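Local coordinates for vaginolysin (Gardnerella vaginalis, PDB 5IMY), which is a cholesterol-dependent cytolysin, a secreted toxin that probably binds cholesterol in host membranes and lyses cells by forming beta-barrel pores, at residues F214-Y219 and I333-L339; F269-S273 and I300-T304. All blocks are in the same frame, centred on the assembly; numbering follows the deposited sequence.

Interaction 1 of 2, residues F214-Y219 and I333-L339; sequences FKQTYY and IQEGANL
Tyr218 and Gln216 reach the chain that leaves helix 326-335 because both turn CG away from their own carbonyl carbon (chi1 -59° and -48°), and beyond CG the glutamine runs extended, carrying its amide to the helix end. There Gln216 NE2 gives a weak but fairly straight hydrogen bond to Ile333 O, 3.3 Å away. The same oxygen accepts from Gly336 N within the turn, so this one carbonyl near the end of the helix is held by its own chain and, weakly, by the strand. Gly336 O in its turn takes the phenol of Tyr218, with OH as donor at 2.9 Å. This bond is strongly bent at the acceptor: the C=O...OH angle is 104° and the hydroxyl stands above the carbonyl plane, while the oxygen itself lies near the plane of the ring, at its edge. Gly336, which has no side chain, lies directly against the phenol, its CA 3.3 Å from Tyr218 OH.

Leu339 closes over the tyrosine. Its CG sits over one face of the Tyr218 ring, 4.1 Å from the centroid, in a CH-pi contact displaced toward the rim, and Leu339 CD1 touches Tyr218 CD1 at 3.4 Å. The other methyl, CD2, comes to the edge of the Tyr219 ring. At the far end, Ile333 CD1 lies over a face of Phe214.

The contact thus docks the C-terminal end of helix 326-335 and the loop after it onto strand 208-223, which has a classic beta bulge where Tyr218 and Tyr219 both face Tyr261. Ile333 also rests on Met167 of strand 166-173 and Met265 of strand 263-271, the strands that flank Phe214, and Arg263 adds a weak hydrogen bond to Gln216 OE1.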
loop_
_atom_site.group_PDB
_atom_site.type_symbol
_atom_site.label_atom_id
_atom_site.label_comp_id
_atom_site.label_asym_id
_atom_site.label_seq_id
_atom_site.Cartn_x
_atom_site.Cartn_y
_atom_site.Cartn_z
ATOM N N PHE A 214 -30.737 -7.911 10.540
ATOM C CA PHE A 214 -31.268 -9.228 10.212
ATOM C C PHE A 214 -32.779 -9.143 10.061
ATOM O O PHE A 214 -33.468 -8.633 10.952
ATOM C CB PHE A 214 -30.913 -10.256 11.288
ATOM C CG PHE A 214 -29.479 -10.681 11.273
ATOM C CD1 PHE A 214 -29.037 -11.643 10.379
ATOM C CD2 PHE A 214 -28.569 -10.128 12.155
ATOM C CE1 PHE A 214 -27.716 -12.038 10.363
ATOM C CE2 PHE A 214 -27.248 -10.519 12.145
ATOM C CZ PHE A 214 -26.819 -11.476 11.248
ATOM N N LYS A 215 -33.287 -9.640 8.937
ATOM C CA LYS A 215 -34.718 -9.692 8.669
ATOM C C LYS A 215 -35.111 -11.133 8.390
ATOM O O LYS A 215 -34.626 -11.738 7.428
ATOM C CB LYS A 215 -35.094 -8.796 7.488
ATOM C CG LYS A 215 -35.379 -7.359 7.884
ATOM C CD LYS A 215 -35.524 -6.459 6.671
ATOM C CE LYS A 215 -35.870 -5.043 7.089
ATOM N NZ LYS A 215 -35.709 -4.070 5.976
ATOM N N GLN A 216 -35.985 -11.678 9.233
ATOM C CA GLN A 216 -36.534 -13.017 9.056
ATOM C C GLN A 216 -37.998 -12.865 8.661
ATOM O O GLN A 216 -38.829 -12.447 9.476
ATOM C CB GLN A 216 -36.384 -13.840 10.332
ATOM C CG GLN A 216 -34.987 -13.780 10.931
ATOM C CD GLN A 216 -34.766 -14.815 12.014
ATOM O OE1 GLN A 216 -34.952 -14.542 13.200
ATOM N NE2 GLN A 216 -34.365 -16.015 11.610
ATOM N N THR A 217 -38.310 -13.189 7.409
ATOM C CA THR A 217 -39.655 -13.033 6.870
ATOM C C THR A 217 -40.358 -14.384 6.880
ATOM O O THR A 217 -39.900 -15.331 6.234
ATOM C CB THR A 217 -39.610 -12.465 5.451
ATOM O OG1 THR A 217 -38.963 -11.187 5.463
ATOM C CG2 THR A 217 -41.020 -12.306 4.885
ATOM N N TYR A 218 -41.474 -14.465 7.606
ATOM C CA TYR A 218 -42.303 -15.663 7.579
ATOM C C TYR A 218 -43.243 -15.660 6.382
ATOM O O TYR A 218 -43.399 -16.683 5.707
ATOM C CB TYR A 218 -43.112 -15.769 8.870
ATOM C CG TYR A 218 -42.269 -15.832 10.121
ATOM C CD1 TYR A 218 -41.189 -16.700 10.219
ATOM C CD2 TYR A 218 -42.550 -15.016 11.204
ATOM C CE1 TYR A 218 -40.417 -16.751 11.365
ATOM C CE2 TYR A 218 -41.784 -15.055 12.349
ATOM C CZ TYR A 218 -40.720 -15.926 12.428
ATOM O OH TYR A 218 -39.962 -15.964 13.574
ATOM N N TYR A 219 -43.877 -14.523 6.110
ATOM C CA TYR A 219 -44.823 -14.422 5.011
ATOM C C TYR A 219 -44.958 -12.962 4.612
ATOM O O TYR A 219 -44.553 -12.055 5.344
ATOM C CB TYR A 219 -46.189 -15.008 5.390
ATOM C CG TYR A 219 -46.768 -14.440 6.666
ATOM C CD1 TYR A 219 -47.483 -13.248 6.660
ATOM C CD2 TYR A 219 -46.605 -15.098 7.878
ATOM C CE1 TYR A 219 -48.015 -12.728 7.825
ATOM C CE2 TYR A 219 -47.135 -14.586 9.047
ATOM C CZ TYR A 219 -47.839 -13.401 9.015
ATOM O OH TYR A 219 -48.367 -12.887 10.178
ATOM N N ILE A 333 -31.010 -16.333 16.149
ATOM C CA ILE A 333 -31.427 -16.682 14.793
ATOM C C ILE A 333 -32.369 -17.876 14.821
ATOM O O ILE A 333 -33.482 -17.827 14.285
ATOM C CB ILE A 333 -30.196 -16.965 13.910
ATOM C CG1 ILE A 333 -29.243 -15.763 13.885
ATOM C CG2 ILE A 333 -30.623 -17.339 12.496
ATOM C CD1 ILE A 333 -29.904 -14.435 13.589
ATOM N N GLN A 334 -31.936 -18.970 15.450
ATOM C CA GLN A 334 -32.689 -20.215 15.408
ATOM C C GLN A 334 -33.976 -20.160 16.220
ATOM O O GLN A 334 -34.816 -21.053 16.069
ATOM C CB GLN A 334 -31.813 -21.368 15.902
ATOM C CG GLN A 334 -32.024 -22.670 15.147
ATOM C CD GLN A 334 -31.699 -22.543 13.669
ATOM O OE1 GLN A 334 -30.871 -21.722 13.273
ATOM N NE2 GLN A 334 -32.359 -23.348 12.846
ATOM N N GLU A 335 -34.153 -19.150 17.075
ATOM C CA GLU A 335 -35.420 -19.002 17.781
ATOM C C GLU A 335 -36.519 -18.494 16.856
ATOM O O GLU A 335 -37.696 -18.812 17.061
ATOM C CB GLU A 335 -35.246 -18.065 18.981
ATOM C CG GLU A 335 -36.551 -17.512 19.565
ATOM C CD GLU A 335 -36.629 -17.644 21.073
ATOM O OE1 GLU A 335 -36.250 -18.713 21.598
ATOM O OE2 GLU A 335 -37.080 -16.681 21.734
ATOM N N GLY A 336 -36.161 -17.722 15.833
ATOM C CA GLY A 336 -37.144 -17.157 14.931
ATOM C C GLY A 336 -37.069 -17.726 13.530
ATOM O O GLY A 336 -37.515 -17.091 12.570
ATOM N N ALA A 337 -36.505 -18.929 13.396
ATOM C CA ALA A 337 -36.436 -19.572 12.090
ATOM C C ALA A 337 -37.801 -20.045 11.614
ATOM O O ALA A 337 -38.005 -20.189 10.404
ATOM C CB ALA A 337 -35.472 -20.757 12.134
ATOM N N ASN A 338 -38.736 -20.279 12.531
ATOM C CA ASN A 338 -40.043 -20.813 12.191
ATOM C C ASN A 338 -41.107 -20.062 12.973
ATOM O O ASN A 338 -40.817 -19.354 13.941
ATOM C CB ASN A 338 -40.140 -22.313 12.501
ATOM C CG ASN A 338 -38.780 -22.970 12.626
ATOM O OD1 ASN A 338 -38.158 -22.938 13.688
ATOM N ND2 ASN A 338 -38.312 -23.575 11.542
ATOM N N LEU A 339 -42.351 -20.226 12.538
ATOM C CA LEU A 339 -43.486 -19.681 13.265
ATOM C C LEU A 339 -43.854 -20.652 14.374
ATOM O O LEU A 339 -44.186 -21.810 14.101
ATOM C CB LEU A 339 -44.688 -19.462 12.345
ATOM C CG LEU A 339 -44.580 -18.524 11.141
ATOM C CD1 LEU A 339 -43.650 -19.106 10.094
ATOM C CD2 LEU A 339 -45.968 -18.297 10.551
#

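Interaction 2 of 2, residues F269-S273 and I300-T304; sequences FDTTS and ILQNT
Thr271 faces the turn that follows helix 298-301 with its hydroxyl in front, and Asn303 meets it with backbone rather than with its amide. With chi1 at -177° the hydroxyl swings out from the strand backbone toward Asn303 O, to which OG1 donates at 2.8 Å, standing well above the carbonyl plane, 60° out of it. The same hydroxyl oxygen accepts from Ser273 N at 3.2 Å, which makes an ST turn at the end of strand 263-271. One side chain therefore fastens the turn of its own segment and holds the other segment as well.

Beside this polar centre lie two looser contacts. The side chains of Phe269 and Thr304 run at a slant to one another, and Thr304 CG2 lies at the edge of the phenyl ring, in its plane, 3.9 Å from Phe269 CD1. Towards the other end, the CD1 methyl of Ile300 approaches Ser273 OG to 3.4 Å. Thr304 points its hydroxyl the other way, back into its own turn, where OG1 donates to Ile300 O at 2.8 Å. Asn303 N reaches that oxygen from the opposite face of its plane, so two donors grip one carbonyl in the last turn before Thr304. Phe278 of helix 278-286 packs on Thr271, Ile300 and Thr304 together.

Alongside, Thr304 CA makes a CH...O contact with Asp270 O, just before Asp270 pairs with Ser305 of strand 305-311. The chemistry is that of a single buried hydroxyl, on Thr271, which as donor across the contact and acceptor within its own turn links two turns that otherwise satisfy their polar atoms internally.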
loop_
_atom_site.group_PDB
_atom_site.type_symbol
_atom_site.label_atom_id
_atom_site.label_comp_id
_atom_site.label_asym_id
_atom_site.label_seq_id
_atom_site.Cartn_x
_atom_site.Cartn_y
_atom_site.Cartn_z
ATOM N N PHE A 269 -21.448 -6.198 16.058
ATOM C CA PHE A 269 -20.247 -6.978 16.320
ATOM C C PHE A 269 -19.082 -6.021 16.509
ATOM O O PHE A 269 -18.844 -5.159 15.657
ATOM C CB PHE A 269 -19.925 -7.930 15.166
ATOM C CG PHE A 269 -21.047 -8.851 14.794
ATOM C CD1 PHE A 269 -21.074 -10.152 15.264
ATOM C CD2 PHE A 269 -22.062 -8.425 13.955
ATOM C CE1 PHE A 269 -22.100 -11.008 14.916
ATOM C CE2 PHE A 269 -23.089 -9.276 13.602
ATOM C CZ PHE A 269 -23.108 -10.569 14.084
ATOM N N ASP A 270 -18.355 -6.167 17.614
ATOM C CA ASP A 270 -17.126 -5.412 17.789
ATOM C C ASP A 270 -16.098 -6.261 18.519
ATOM O O ASP A 270 -16.439 -7.179 19.269
ATOM C CB ASP A 270 -17.356 -4.084 18.540
ATOM C CG ASP A 270 -17.876 -4.279 19.953
ATOM O OD1 ASP A 270 -17.753 -5.393 20.499
ATOM O OD2 ASP A 270 -18.401 -3.301 20.529
ATOM N N THR A 271 -14.830 -5.947 18.273
ATOM C CA THR A 271 -13.720 -6.611 18.933
ATOM C C THR A 271 -12.599 -5.601 19.111
ATOM O O THR A 271 -12.521 -4.601 18.393
ATOM C CB THR A 271 -13.214 -7.820 18.132
ATOM O OG1 THR A 271 -12.172 -8.478 18.863
ATOM C CG2 THR A 271 -12.671 -7.380 16.772
ATOM N N THR A 272 -11.734 -5.870 20.080
ATOM C CA THR A 272 -10.528 -5.076 20.249
ATOM C C THR A 272 -9.378 -5.594 19.399
ATOM O O THR A 272 -8.270 -5.055 19.484
ATOM C CB THR A 272 -10.118 -5.039 21.729
ATOM O OG1 THR A 272 -9.150 -4.002 21.934
ATOM C CG2 THR A 272 -9.532 -6.375 22.175
ATOM N N SER A 273 -9.614 -6.621 18.586
ATOM C CA SER A 273 -8.574 -7.143 17.712
ATOM C C SER A 273 -8.239 -6.127 16.629
ATOM O O SER A 273 -9.134 -5.558 15.997
ATOM C CB SER A 273 -9.022 -8.459 17.076
ATOM O OG SER A 273 -8.160 -8.828 16.012
ATOM N N ILE A 300 -10.494 -14.624 16.105
ATOM C CA ILE A 300 -11.209 -13.351 16.093
ATOM C C ILE A 300 -12.585 -13.511 16.725
ATOM O O ILE A 300 -13.047 -12.635 17.467
ATOM C CB ILE A 300 -11.308 -12.808 14.655
ATOM C CG1 ILE A 300 -9.919 -12.702 14.014
ATOM C CG2 ILE A 300 -12.013 -11.454 14.637
ATOM C CD1 ILE A 300 -8.887 -11.962 14.851
ATOM N N LEU A 301 -13.259 -14.629 16.452
ATOM C CA LEU A 301 -14.632 -14.808 16.905
ATOM C C LEU A 301 -14.731 -15.189 18.378
ATOM O O LEU A 301 -15.821 -15.091 18.951
ATOM C CB LEU A 301 -15.328 -15.855 16.033
ATOM C CG LEU A 301 -15.436 -15.479 14.547
ATOM C CD1 LEU A 301 -16.092 -16.592 13.756
ATOM C CD2 LEU A 301 -16.206 -14.176 14.347
ATOM N N GLN A 302 -13.633 -15.615 19.009
ATOM C CA GLN A 302 -13.627 -15.737 20.463
ATOM C C GLN A 302 -13.495 -14.387 21.152
ATOM O O GLN A 302 -13.649 -14.317 22.374
ATOM C CB GLN A 302 -12.481 -16.632 20.959
ATOM C CG GLN A 302 -12.124 -17.828 20.093
ATOM C CD GLN A 302 -13.219 -18.876 20.033
ATOM O OE1 GLN A 302 -13.599 -19.329 18.954
ATOM N NE2 GLN A 302 -13.716 -19.286 21.193
ATOM N N ASN A 303 -13.191 -13.327 20.402
ATOM C CA ASN A 303 -13.024 -11.988 20.955
ATOM C C ASN A 303 -14.053 -11.005 20.414
ATOM O O ASN A 303 -13.880 -9.791 20.577
ATOM C CB ASN A 303 -11.612 -11.472 20.668
ATOM C CG ASN A 303 -10.671 -11.676 21.836
ATOM O OD1 ASN A 303 -10.627 -10.863 22.760
ATOM N ND2 ASN A 303 -9.912 -12.764 21.802
ATOM N N THR A 304 -15.118 -11.492 19.783
ATOM C CA THR A 304 -16.131 -10.639 19.175
ATOM C C THR A 304 -17.305 -10.513 20.140
ATOM O O THR A 304 -18.029 -11.485 20.379
ATOM C CB THR A 304 -16.583 -11.210 17.833
ATOM O OG1 THR A 304 -15.455 -11.331 16.958
ATOM C CG2 THR A 304 -17.629 -10.310 17.187
#

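Overall arrangement
The two contacts lie about 25 Å apart between centres, though their closest atoms come within about 5 Å without touching. They share one antiparallel sheet, in which strand 208-223 of interaction 1 neighbours strand 263-271 of interaction 2. Both segments of interaction 2 come between those of interaction 1 in the chain. Each contact joins a strand of this sheet to the end of a helix and the chain following it. Helix 326-335 links the two sites: its last residues enter interaction 1, while Ile326 and Leu329 pack on Phe269 of interaction 2. The ends of helices 298-301 and 326-335 thus meet neighbouring strands of one sheet.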